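Local structure of ribosomal protein uL16 3-hydroxylase (Escherichia coli, 4CCL) at residues I133-T137 and G138-W142; E171-E174 and P175-L179; D33-S36 and P37-A41; D72-E76 and T77-L81; L96-P99 and F100-L103. The protein catalyses the iron- and 2-oxoglutarate-dependent 3-hydroxylation of an arginine side chain in ribosomal protein uL16. All coordinates share one frame; numbering follows the deposited sequence.

Overall arrangement
The order along the chain is contacts 3, 4, 5, 1 and 2. Contacts 1 and 2, with centres about 5 Å apart, are two of the connections that carry the chain between the eight-stranded and three-stranded sheets of the JmjC fold; their strands pair in both sheets. Contact 4 leads into strand 79-83 of the larger sheet, its centre about 18 Å from that of contact 1. Contact 3 starts helix 37-45 and touches contact 1 through Asp-33, whereas contact 5 packs against Ile-134 of contact 1 through Leu-96 and Phe-100, their centres about 19 Å apart. The centres of contacts 4 and 5 are farthest apart, about 32 Å. Such local bends and caps shape a catalytic beta scaffold.

Contact 1 (I133-T137 and G138-W142); sequences IIQGT and GRRRW. With SO4 (sulfate ion), chain L.
Ile-133 and Trp-142 face each other across the bend with their side chains at about a right angle, CD1 of the isoleucine sitting over one face of the indole, toward its rim. This CH-pi contact puts Ile-133 CD1 4.0 Å from the centroid of the six-membered ring of Trp-142. Nearer the turn, Gln-135 CG lies anti to the backbone N (chi1 178°) and the chain then bends, bringing OE1 alongside the aliphatic part of Arg-140, 3.5 Å from its CG. The amide and guanidinium planes stand 62° apart. Gln-135 NE2 donates to Gly-136 O over 3.2 Å, arriving above the carbonyl plane, while OE1 accepts from Asn-197 ND2. Shortening Gln-135 to an alanine is likely to leave the Asn-197 amide without this acceptor and the Gly-136 carbonyl without its side-chain donor. Arg-140 bends at chi3 and sends NH1 to sulfate O3 over 2.7 Å at 161°; Ser-114 holds the same ion. The sulfate probably came from the crystallisation liquor, yet its place is consistent with the inferred substrate-binding roles of Arg-140 and Ser-114. This is a sheet-to-sheet connection of the double-stranded beta-helix of JmjC oxygenases, with an anion-binding arginine inside.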
# COMPACT_ATOMS: atom_id res chain seq x y z
N ILE B 133 -31.36 -5.87 -13.61
CA ILE B 133 -31.65 -7.28 -13.84
C ILE B 133 -32.72 -7.45 -14.91
O ILE B 133 -33.89 -7.12 -14.71
CB ILE B 133 -32.08 -7.99 -12.54
CG1 ILE B 133 -31.01 -7.80 -11.46
CG2 ILE B 133 -32.31 -9.47 -12.81
CD1 ILE B 133 -31.41 -8.31 -10.09
N ILE B 134 -32.29 -7.97 -16.06
CA ILE B 134 -33.14 -8.10 -17.23
C ILE B 134 -33.74 -9.50 -17.32
O ILE B 134 -33.02 -10.50 -17.34
CB ILE B 134 -32.33 -7.85 -18.52
CG1 ILE B 134 -31.61 -6.51 -18.44
CG2 ILE B 134 -33.22 -7.92 -19.75
CD1 ILE B 134 -30.49 -6.35 -19.46
N GLN B 135 -35.06 -9.57 -17.37
CA GLN B 135 -35.74 -10.84 -17.53
C GLN B 135 -35.68 -11.32 -18.98
O GLN B 135 -36.06 -10.59 -19.90
CB GLN B 135 -37.20 -10.75 -17.07
CG GLN B 135 -37.99 -12.04 -17.25
CD GLN B 135 -37.50 -13.16 -16.34
OE1 GLN B 135 -37.27 -12.95 -15.15
NE2 GLN B 135 -37.32 -14.35 -16.91
N GLY B 136 -35.19 -12.53 -19.16
CA GLY B 136 -35.15 -13.19 -20.46
C GLY B 136 -36.32 -14.16 -20.58
O GLY B 136 -37.40 -13.88 -20.07
N THR B 137 -36.10 -15.27 -21.27
CA THR B 137 -37.11 -16.31 -21.40
C THR B 137 -37.57 -16.78 -20.02
O THR B 137 -36.79 -16.82 -19.08
CB THR B 137 -36.58 -17.55 -22.14
OG1 THR B 137 -35.61 -18.21 -21.32
CG2 THR B 137 -35.96 -17.17 -23.47
N GLY B 138 -38.85 -17.13 -19.92
CA GLY B 138 -39.40 -17.63 -18.68
C GLY B 138 -39.86 -16.53 -17.76
O GLY B 138 -40.04 -15.39 -18.19
N ARG B 139 -40.06 -16.87 -16.49
CA ARG B 139 -40.50 -15.89 -15.49
C ARG B 139 -39.87 -16.14 -14.12
O ARG B 139 -39.60 -17.28 -13.74
CB ARG B 139 -42.03 -15.90 -15.36
CG ARG B 139 -42.77 -15.35 -16.56
CD ARG B 139 -44.26 -15.20 -16.30
NE ARG B 139 -44.85 -16.40 -15.72
CZ ARG B 139 -45.36 -16.46 -14.49
NH1 ARG B 139 -45.37 -15.38 -13.72
NH2 ARG B 139 -45.88 -17.59 -14.04
N ARG B 140 -39.64 -15.05 -13.39
CA ARG B 140 -39.15 -15.14 -12.03
C ARG B 140 -39.92 -14.21 -11.12
O ARG B 140 -40.42 -13.17 -11.55
CB ARG B 140 -37.66 -14.78 -11.95
CG ARG B 140 -36.79 -15.56 -12.89
CD ARG B 140 -35.32 -15.32 -12.62
NE ARG B 140 -34.81 -16.17 -11.55
CZ ARG B 140 -33.66 -15.96 -10.92
NH1 ARG B 140 -32.91 -14.92 -11.24
NH2 ARG B 140 -33.27 -16.79 -9.96
N ARG B 141 -40.03 -14.60 -9.86
CA ARG B 141 -40.54 -13.72 -8.83
C ARG B 141 -39.35 -13.00 -8.22
O ARG B 141 -38.42 -13.63 -7.72
CB ARG B 141 -41.28 -14.51 -7.76
CG ARG B 141 -41.84 -13.66 -6.63
CD ARG B 141 -42.48 -14.54 -5.58
NE ARG B 141 -43.05 -13.77 -4.47
CZ ARG B 141 -43.58 -14.32 -3.39
NH1 ARG B 141 -43.63 -15.64 -3.27
NH2 ARG B 141 -44.07 -13.56 -2.43
N TRP B 142 -39.39 -11.67 -8.29
CA TRP B 142 -38.37 -10.82 -7.69
C TRP B 142 -38.95 -10.00 -6.54
O TRP B 142 -40.05 -9.45 -6.62
CB TRP B 142 -37.74 -9.90 -8.73
CG TRP B 142 -36.59 -10.53 -9.44
CD1 TRP B 142 -36.59 -11.06 -10.69
CD2 TRP B 142 -35.26 -10.72 -8.91
NE1 TRP B 142 -35.35 -11.56 -10.99
CE2 TRP B 142 -34.53 -11.38 -9.94
CE3 TRP B 142 -34.64 -10.41 -7.71
CZ2 TRP B 142 -33.18 -11.71 -9.76
CZ3 TRP B 142 -33.31 -10.75 -7.55
CH2 TRP B 142 -32.59 -11.40 -8.57
S SO4 L . -29.59 -13.95 -10.14
O1 SO4 L . -29.78 -13.53 -11.52
O2 SO4 L . -28.98 -12.88 -9.36
O3 SO4 L . -30.88 -14.28 -9.54
O4 SO4 L . -28.73 -15.13 -10.12

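Contact 2 (E171-E174 and P175-L179); sequences EELE and PGDIL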
# COMPACT_ATOMS: atom_id res chain seq x y z
N GLU B 171 -42.87 -8.87 -7.30
CA GLU B 171 -43.45 -8.92 -8.65
C GLU B 171 -42.96 -10.11 -9.46
O GLU B 171 -41.94 -10.71 -9.15
CB GLU B 171 -43.14 -7.62 -9.42
CG GLU B 171 -43.79 -6.36 -8.87
CD GLU B 171 -43.82 -5.22 -9.87
OE1 GLU B 171 -43.85 -5.49 -11.09
OE2 GLU B 171 -43.81 -4.05 -9.43
N GLU B 172 -43.70 -10.44 -10.51
CA GLU B 172 -43.28 -11.46 -11.46
C GLU B 172 -42.83 -10.77 -12.74
O GLU B 172 -43.58 -10.01 -13.34
CB GLU B 172 -44.42 -12.41 -11.78
CG GLU B 172 -44.99 -13.13 -10.57
CD GLU B 172 -46.28 -13.85 -10.89
OE1 GLU B 172 -46.94 -13.49 -11.89
OE2 GLU B 172 -46.65 -14.78 -10.14
N LEU B 173 -41.60 -11.05 -13.17
CA LEU B 173 -41.02 -10.35 -14.31
C LEU B 173 -41.24 -11.09 -15.63
O LEU B 173 -40.90 -12.27 -15.77
CB LEU B 173 -39.53 -10.08 -14.08
CG LEU B 173 -39.16 -8.72 -13.48
CD1 LEU B 173 -40.07 -8.34 -12.32
CD2 LEU B 173 -37.71 -8.70 -13.03
N GLU B 174 -41.82 -10.39 -16.59
CA GLU B 174 -42.01 -10.92 -17.93
C GLU B 174 -40.76 -10.61 -18.74
O GLU B 174 -40.01 -9.70 -18.39
CB GLU B 174 -43.25 -10.28 -18.57
CG GLU B 174 -44.45 -10.15 -17.63
CD GLU B 174 -45.19 -11.46 -17.40
OE1 GLU B 174 -44.69 -12.52 -17.85
OE2 GLU B 174 -46.27 -11.44 -16.78
N PRO B 175 -40.51 -11.38 -19.82
CA PRO B 175 -39.34 -11.10 -20.67
C PRO B 175 -39.34 -9.66 -21.18
O PRO B 175 -40.35 -9.18 -21.70
CB PRO B 175 -39.51 -12.08 -21.84
CG PRO B 175 -40.92 -12.61 -21.73
CD PRO B 175 -41.24 -12.58 -20.28
N GLY B 176 -38.20 -8.99 -21.04
CA GLY B 176 -38.08 -7.59 -21.42
C GLY B 176 -38.11 -6.65 -20.23
O GLY B 176 -37.68 -5.50 -20.33
N ASP B 177 -38.62 -7.13 -19.10
CA ASP B 177 -38.67 -6.33 -17.88
C ASP B 177 -37.29 -6.18 -17.26
O ASP B 177 -36.43 -7.06 -17.37
CB ASP B 177 -39.63 -6.95 -16.87
CG ASP B 177 -41.06 -7.01 -17.37
OD1 ASP B 177 -41.43 -6.18 -18.23
OD2 ASP B 177 -41.80 -7.90 -16.91
N ILE B 178 -37.07 -5.04 -16.60
CA ILE B 178 -35.81 -4.76 -15.94
C ILE B 178 -36.06 -4.32 -14.50
O ILE B 178 -36.95 -3.51 -14.24
CB ILE B 178 -35.03 -3.64 -16.65
CG1 ILE B 178 -34.95 -3.93 -18.15
CG2 ILE B 178 -33.64 -3.50 -16.06
CD1 ILE B 178 -34.39 -2.80 -18.95
N LEU B 179 -35.27 -4.86 -13.58
CA LEU B 179 -35.32 -4.43 -12.19
C LEU B 179 -34.03 -3.72 -11.83
O LEU B 179 -32.97 -4.35 -11.73
CB LEU B 179 -35.54 -5.65 -11.29
CG LEU B 179 -35.43 -5.44 -9.77
CD1 LEU B 179 -36.48 -4.45 -9.29
CD2 LEU B 179 -35.57 -6.77 -9.04
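Asp-177 reaches back to Glu-174 with its whole side chain, and each atom along the way has a neighbour. Its CB lies 3.2 Å from Glu-174 O and 3.9 Å from Leu-173 CG. CG is anti to the carbonyl carbon (chi1 -62°), which directs the carboxylate over the start of the turn and sets Asp-177 CG 3.1 Å from Glu-174 O. At the tip the two oxygens divide their work. OD2 accepts from Glu-174 N over 2.5 Å, a length not reliable at this resolution, the amide approaching on the anti side and well out of the carboxylate plane; OD2 also forms a salt bridge with Lys-25. OD1 takes the backbone N-H of Arg-26.

The turn it closes is a type II beta turn running from Glu-174 to Asp-177, with Pro-175 and Gly-176 at its corners and Gly-176 at a positive phi of 103°. It carries the chain from strand 167-173 of the smaller sheet to strand 178-181 of the larger one in the JmjC double-stranded beta-helix. Asp-177 N donates to Glu-174 O over 3.0 Å. A leucine in place of Asp-177 would probably leave Glu-174 N without this acceptor and Lys-25 without this salt bridge.

Glu-174 lies beside Asp-177 and points the same way, its CB 3.2 Å from Asp-177 OD2. The two carboxylate planes are 66° apart, and Lys-25, which also touches Glu-174, probably eases the proximity of like charges. Farther in, Leu-173 and Leu-179 cross at about a right angle, CD2 of Leu-173 meeting CB of Leu-179 at 4.1 Å.

Contact 3 (D33-S36 and P37-A41); sequences DPIS and PDELA
The carboxylate of Glu-39 has Ile-35 CG1 and Ser-36 N over one and the same face, and Ser-36 OG at the edge between CG and OE2, raised toward that face. Glu-39 OE1 is 3.7 Å from Ile-35 CG1 and has a weak hydrogen bond to His-90. Glu-39 OE2 receives a weak hydrogen bond from Ser-36 OG, 3.2 Å away, and stands 3.3 Å from Ser-36 N.

Ser-36 OG sits between the backbone N and the carbonyl carbon (chi1 89°), which points it at the first turn of the helix. There it accepts from Glu-39 N over 3.2 Å in a practically straight line, 179°. The main chain begins its helical pattern at the same residue, Leu-40 N donating to Ser-36 O over 2.9 Å. Pro-37, which has no N-H to satisfy, follows the cap directly.

On the inner side Ile-35 and Glu-39 slide past each other in opposite directions, with Ile-35 CG1 3.5 Å from Glu-39 CB. The tip of the isoleucine goes on to the next residue, its CD1 4.4 Å from Leu-40 CB. Both apolar side chains rest on Ile-113 and Met-196, so the start of helix 37-45 is pressed against the larger sheet. A serine N-cap followed three residues later by glutamate, the spacing familiar from capping boxes, is combined here with a hydrophobic staple from Ile-35 to Leu-40.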
# COMPACT_ATOMS: atom_id res chain seq x y z
N ASP B 33 -33.60 -13.12 -26.49
CA ASP B 33 -32.42 -13.46 -25.72
C ASP B 33 -31.19 -13.60 -26.60
O ASP B 33 -31.24 -14.24 -27.65
CB ASP B 33 -32.66 -14.75 -24.93
CG ASP B 33 -33.76 -14.60 -23.90
OD1 ASP B 33 -34.86 -14.13 -24.27
OD2 ASP B 33 -33.53 -14.94 -22.72
N PRO B 34 -30.07 -12.98 -26.17
CA PRO B 34 -28.83 -13.01 -26.94
C PRO B 34 -28.22 -14.41 -26.97
O PRO B 34 -27.52 -14.76 -27.91
CB PRO B 34 -27.92 -12.05 -26.17
CG PRO B 34 -28.45 -12.07 -24.78
CD PRO B 34 -29.93 -12.24 -24.91
N ILE B 35 -28.50 -15.19 -25.94
CA ILE B 35 -27.90 -16.51 -25.79
C ILE B 35 -28.95 -17.51 -25.30
O ILE B 35 -30.01 -17.13 -24.82
CB ILE B 35 -26.67 -16.44 -24.85
CG1 ILE B 35 -25.72 -17.62 -25.07
CG2 ILE B 35 -27.11 -16.33 -23.40
CD1 ILE B 35 -24.56 -17.66 -24.10
N SER B 36 -28.64 -18.80 -25.43
CA SER B 36 -29.56 -19.87 -25.05
C SER B 36 -28.97 -20.64 -23.87
O SER B 36 -27.76 -20.62 -23.67
CB SER B 36 -29.82 -20.81 -26.23
OG SER B 36 -28.87 -21.87 -26.26
N PRO B 37 -29.83 -21.30 -23.07
CA PRO B 37 -29.36 -22.06 -21.90
C PRO B 37 -28.29 -23.09 -22.26
O PRO B 37 -27.39 -23.35 -21.46
CB PRO B 37 -30.63 -22.77 -21.43
CG PRO B 37 -31.73 -21.87 -21.84
CD PRO B 37 -31.30 -21.30 -23.17
N ASP B 38 -28.40 -23.66 -23.45
CA ASP B 38 -27.42 -24.62 -23.96
C ASP B 38 -26.07 -23.96 -24.19
O ASP B 38 -25.04 -24.43 -23.69
CB ASP B 38 -27.92 -25.27 -25.25
CG ASP B 38 -28.94 -26.36 -24.99
OD1 ASP B 38 -28.90 -26.96 -23.90
OD2 ASP B 38 -29.78 -26.61 -25.88
N GLU B 39 -26.07 -22.87 -24.95
CA GLU B 39 -24.86 -22.12 -25.24
C GLU B 39 -24.21 -21.65 -23.95
O GLU B 39 -22.98 -21.61 -23.83
CB GLU B 39 -25.16 -20.90 -26.12
CG GLU B 39 -25.91 -21.19 -27.41
CD GLU B 39 -26.36 -19.92 -28.11
OE1 GLU B 39 -25.50 -19.06 -28.42
OE2 GLU B 39 -27.58 -19.77 -28.35
N LEU B 40 -25.04 -21.32 -22.97
CA LEU B 40 -24.58 -20.89 -21.66
C LEU B 40 -23.93 -22.04 -20.89
O LEU B 40 -22.93 -21.84 -20.20
CB LEU B 40 -25.74 -20.31 -20.84
CG LEU B 40 -25.38 -19.73 -19.47
CD1 LEU B 40 -24.48 -18.52 -19.63
CD2 LEU B 40 -26.63 -19.37 -18.69
N ALA B 41 -24.52 -23.23 -20.99
CA ALA B 41 -23.97 -24.40 -20.32
C ALA B 41 -22.60 -24.76 -20.90
O ALA B 41 -21.62 -24.96 -20.17
CB ALA B 41 -24.93 -25.57 -20.43

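Contact 4 (D72-E76 and T77-L81); sequences DHLGE and TNWSL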
# COMPACT_ATOMS: atom_id res chain seq x y z
N ASP B 72 -25.68 -33.87 -15.41
CA ASP B 72 -26.40 -34.83 -14.56
C ASP B 72 -25.54 -35.26 -13.37
O ASP B 72 -24.32 -35.35 -13.49
CB ASP B 72 -26.82 -36.05 -15.38
CG ASP B 72 -28.12 -35.82 -16.13
OD1 ASP B 72 -29.20 -36.05 -15.54
OD2 ASP B 72 -28.06 -35.42 -17.31
N HIS B 73 -26.16 -35.53 -12.22
CA HIS B 73 -27.60 -35.41 -12.02
C HIS B 73 -27.89 -34.11 -11.29
O HIS B 73 -27.35 -33.87 -10.21
CB HIS B 73 -28.14 -36.58 -11.20
CG HIS B 73 -27.59 -37.92 -11.61
ND1 HIS B 73 -28.38 -38.89 -12.21
CD2 HIS B 73 -26.36 -38.45 -11.51
CE1 HIS B 73 -27.64 -39.96 -12.45
NE2 HIS B 73 -26.41 -39.72 -12.04
N LEU B 74 -28.76 -33.28 -11.87
CA LEU B 74 -29.09 -32.01 -11.23
C LEU B 74 -30.48 -32.00 -10.63
O LEU B 74 -30.64 -32.06 -9.41
CB LEU B 74 -28.94 -30.86 -12.23
CG LEU B 74 -27.58 -30.16 -12.20
CD1 LEU B 74 -27.48 -29.08 -13.27
CD2 LEU B 74 -27.37 -29.56 -10.82
N GLY B 75 -31.49 -31.90 -11.49
CA GLY B 75 -32.87 -31.94 -11.04
C GLY B 75 -33.79 -31.15 -11.95
O GLY B 75 -33.35 -30.51 -12.90
N GLU B 76 -35.08 -31.19 -11.65
CA GLU B 76 -36.05 -30.38 -12.37
C GLU B 76 -36.32 -29.11 -11.59
O GLU B 76 -37.09 -28.25 -12.03
CB GLU B 76 -37.37 -31.14 -12.54
CG GLU B 76 -37.22 -32.55 -13.08
CD GLU B 76 -38.55 -33.27 -13.20
OE1 GLU B 76 -39.61 -32.60 -13.07
OE2 GLU B 76 -38.55 -34.49 -13.43
N THR B 77 -35.68 -28.98 -10.44
CA THR B 77 -36.07 -27.98 -9.46
C THR B 77 -34.92 -27.47 -8.57
O THR B 77 -33.88 -28.12 -8.44
CB THR B 77 -37.22 -28.52 -8.57
OG1 THR B 77 -38.17 -27.48 -8.30
CG2 THR B 77 -36.69 -29.09 -7.26
N ASN B 78 -35.12 -26.29 -8.00
CA ASN B 78 -34.29 -25.75 -6.93
C ASN B 78 -32.79 -25.55 -7.20
O ASN B 78 -31.97 -25.71 -6.29
CB ASN B 78 -34.47 -26.58 -5.65
CG ASN B 78 -35.81 -26.34 -4.98
OD1 ASN B 78 -36.48 -25.33 -5.25
ND2 ASN B 78 -36.20 -27.24 -4.10
N TRP B 79 -32.42 -25.20 -8.43
CA TRP B 79 -31.02 -24.89 -8.71
C TRP B 79 -30.84 -23.80 -9.76
O TRP B 79 -31.75 -23.52 -10.54
CB TRP B 79 -30.24 -26.15 -9.10
CG TRP B 79 -30.67 -26.79 -10.39
CD1 TRP B 79 -31.58 -27.79 -10.54
CD2 TRP B 79 -30.19 -26.48 -11.70
NE1 TRP B 79 -31.71 -28.11 -11.87
CE2 TRP B 79 -30.86 -27.33 -12.60
CE3 TRP B 79 -29.25 -25.57 -12.20
CZ2 TRP B 79 -30.63 -27.29 -13.98
CZ3 TRP B 79 -29.03 -25.53 -13.57
CH2 TRP B 79 -29.71 -26.39 -14.44
N SER B 80 -29.66 -23.19 -9.77
CA SER B 80 -29.35 -22.16 -10.75
C SER B 80 -27.87 -22.12 -11.15
O SER B 80 -26.98 -22.31 -10.31
CB SER B 80 -29.79 -20.78 -10.24
OG SER B 80 -29.47 -19.76 -11.17
N LEU B 81 -27.63 -21.87 -12.43
CA LEU B 81 -26.29 -21.73 -12.97
C LEU B 81 -25.98 -20.25 -13.20
O LEU B 81 -26.70 -19.57 -13.92
CB LEU B 81 -26.16 -22.50 -14.28
CG LEU B 81 -24.88 -22.26 -15.09
CD1 LEU B 81 -23.64 -22.63 -14.28
CD2 LEU B 81 -24.92 -23.02 -16.41
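Trp-79 holds CG between its backbone N and carbonyl carbon (chi1 65°), a turn that swings the indole back over the preceding loop, where Leu-74 meets it with its outer arm extended. The contact closes the loop leading into strand 79-83 of the larger JmjC sheet, and it lies at the protein surface. Leu-74 crosses the ring at about a right angle and lays CD1 on one face of it. That methyl is 3.6 Å from the centroid of the six-membered ring of Trp-79 and only 10° off the normal, a well-centred CH-pi contact; Leu-74 CB follows behind, 3.9 Å from Trp-79 NE1. Face and edge of the indole thus meet consecutive residues of the loop. Gly-75 is nearly extended at a positive phi, a conformation in which a side chain would press against the preceding carbonyl. Leu-53 of the neighbouring strand 51-57 touches both Leu-74 and Trp-79, tying the pair to the sheet, while Thr-77 OG1 is hydrogen-bonded to Pro-118 O. The indole bond is nearly straight, Trp-79 NE1 to Gly-75 O over 3.1 Å at 170°, with the oxygen close to the ring plane and the nitrogen well above the carbonyl plane.

Contact 5 (L96-P99 and F100-L103); sequences LMRP and FREL
A short 3-10 turn, lying between helix 91-94 and strand 108-116, brings Phe-100 back against Leu-96 and selenomethionine Met-97. Its tight winding shows in two successive bonds from a residue to the third one before it. Phe-100 N donates to Met-97 O over 3.0 Å at 158°, and Arg-101 N to Arg-98 O over 3.3 Å, the latter amide standing above the carbonyl plane. Pro-99, with no N-H to give, sits between Arg-98 and Phe-100 in the turn.

The aromatic ring runs back along the turn because CG of Phe-100 is anti to the carbonyl carbon (chi1 -66°). It presents its edge to the main chain: CD2 is 3.5 Å from Leu-96 O and 3.7 Å from Met-97 O, both oxygens near the plane of the ring. The partially positive C-H edge therefore meets carbonyl oxygens, an arrangement that is probably mildly favourable. Beyond the turn the phenyl group meets the ring of Phe-132, with planes at about 50°, and Val-200, so it is buried against the larger sheet.

Arg-101 takes the other route. Its CG packs 3.3 Å from Arg-98 O, and bends at chi2 and chi3 fold the guanidinium back until NH1 lies 3.8 Å from Arg-98 CA. Met-97 O sits near the plane of that group, beyond its edge. Arg-101 also packs on Pro-239 of the second subunit, at the homodimer interface. Bonding from each amide to the carbonyl three residues back is the mark of a 3-10 turn, which here joins helix 91-94 to strand 108-116 and packs Phe-100 on the larger sheet of the JmjC fold.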
# COMPACT_ATOMS: atom_id res chain seq x y z
N LEU B 96 -25.97 -6.36 -25.42
CA LEU B 96 -26.89 -5.93 -24.36
C LEU B 96 -26.36 -4.75 -23.54
O LEU B 96 -27.14 -4.01 -22.93
CB LEU B 96 -27.21 -7.10 -23.41
CG LEU B 96 -28.62 -7.71 -23.45
CD1 LEU B 96 -28.90 -8.48 -22.16
CD2 LEU B 96 -29.67 -6.65 -23.69
N MSE B 97 -25.04 -4.59 -23.52
CA MSE B 97 -24.40 -3.56 -22.71
C MSE B 97 -24.58 -2.16 -23.30
O MSE B 97 -24.75 -1.19 -22.56
CB MSE B 97 -22.91 -3.87 -22.56
CG MSE B 97 -22.62 -5.25 -21.97
SE MSE B 97 -22.15 -5.18 -20.09
CE MSE B 97 -20.40 -4.33 -20.24
N ARG B 98 -24.55 -2.07 -24.62
CA ARG B 98 -24.63 -0.80 -25.35
C ARG B 98 -25.72 0.21 -24.92
O ARG B 98 -25.43 1.40 -24.82
CB ARG B 98 -24.68 -1.03 -26.87
CG ARG B 98 -23.32 -1.31 -27.50
CD ARG B 98 -23.40 -1.36 -29.02
NE ARG B 98 -23.88 -2.64 -29.52
CZ ARG B 98 -24.88 -2.78 -30.39
NH1 ARG B 98 -25.52 -1.71 -30.85
NH2 ARG B 98 -25.25 -3.99 -30.79
N PRO B 99 -26.96 -0.24 -24.68
CA PRO B 99 -27.99 0.72 -24.26
C PRO B 99 -27.69 1.45 -22.94
O PRO B 99 -28.29 2.48 -22.67
CB PRO B 99 -29.24 -0.16 -24.10
CG PRO B 99 -29.02 -1.29 -25.02
CD PRO B 99 -27.54 -1.56 -24.97
N PHE B 100 -26.78 0.91 -22.14
CA PHE B 100 -26.51 1.45 -20.81
C PHE B 100 -25.40 2.51 -20.79
O PHE B 100 -24.99 2.96 -19.73
CB PHE B 100 -26.25 0.33 -19.81
CG PHE B 100 -27.45 -0.54 -19.57
CD1 PHE B 100 -28.41 -0.18 -18.63
CD2 PHE B 100 -27.63 -1.71 -20.28
CE1 PHE B 100 -29.52 -0.97 -18.42
CE2 PHE B 100 -28.74 -2.51 -20.07
CZ PHE B 100 -29.68 -2.14 -19.13
N ARG B 101 -24.92 2.88 -21.97
CA ARG B 101 -23.90 3.91 -22.10
C ARG B 101 -24.37 5.30 -21.68
O ARG B 101 -23.58 6.24 -21.61
CB ARG B 101 -23.33 3.93 -23.52
CG ARG B 101 -22.57 2.67 -23.87
CD ARG B 101 -21.35 2.96 -24.73
NE ARG B 101 -20.17 2.09 -24.58
CZ ARG B 101 -20.14 0.80 -24.22
NH1 ARG B 101 -21.23 0.11 -23.94
NH2 ARG B 101 -18.97 0.19 -24.16
N GLU B 102 -25.67 5.44 -21.40
CA GLU B 102 -26.20 6.65 -20.78
C GLU B 102 -25.61 6.85 -19.39
O GLU B 102 -25.72 7.93 -18.80
CB GLU B 102 -27.73 6.60 -20.72
CG GLU B 102 -28.40 6.62 -22.09
CD GLU B 102 -28.23 7.95 -22.80
OE1 GLU B 102 -27.90 8.95 -22.13
OE2 GLU B 102 -28.43 7.99 -24.03
N LEU B 103 -24.97 5.80 -18.87
CA LEU B 103 -24.23 5.85 -17.62
C LEU B 103 -22.76 5.65 -17.98
O LEU B 103 -22.46 5.01 -18.99
CB LEU B 103 -24.71 4.74 -16.68
CG LEU B 103 -26.09 4.93 -16.04
CD1 LEU B 103 -26.64 3.61 -15.51
CD2 LEU B 103 -26.01 5.96 -14.93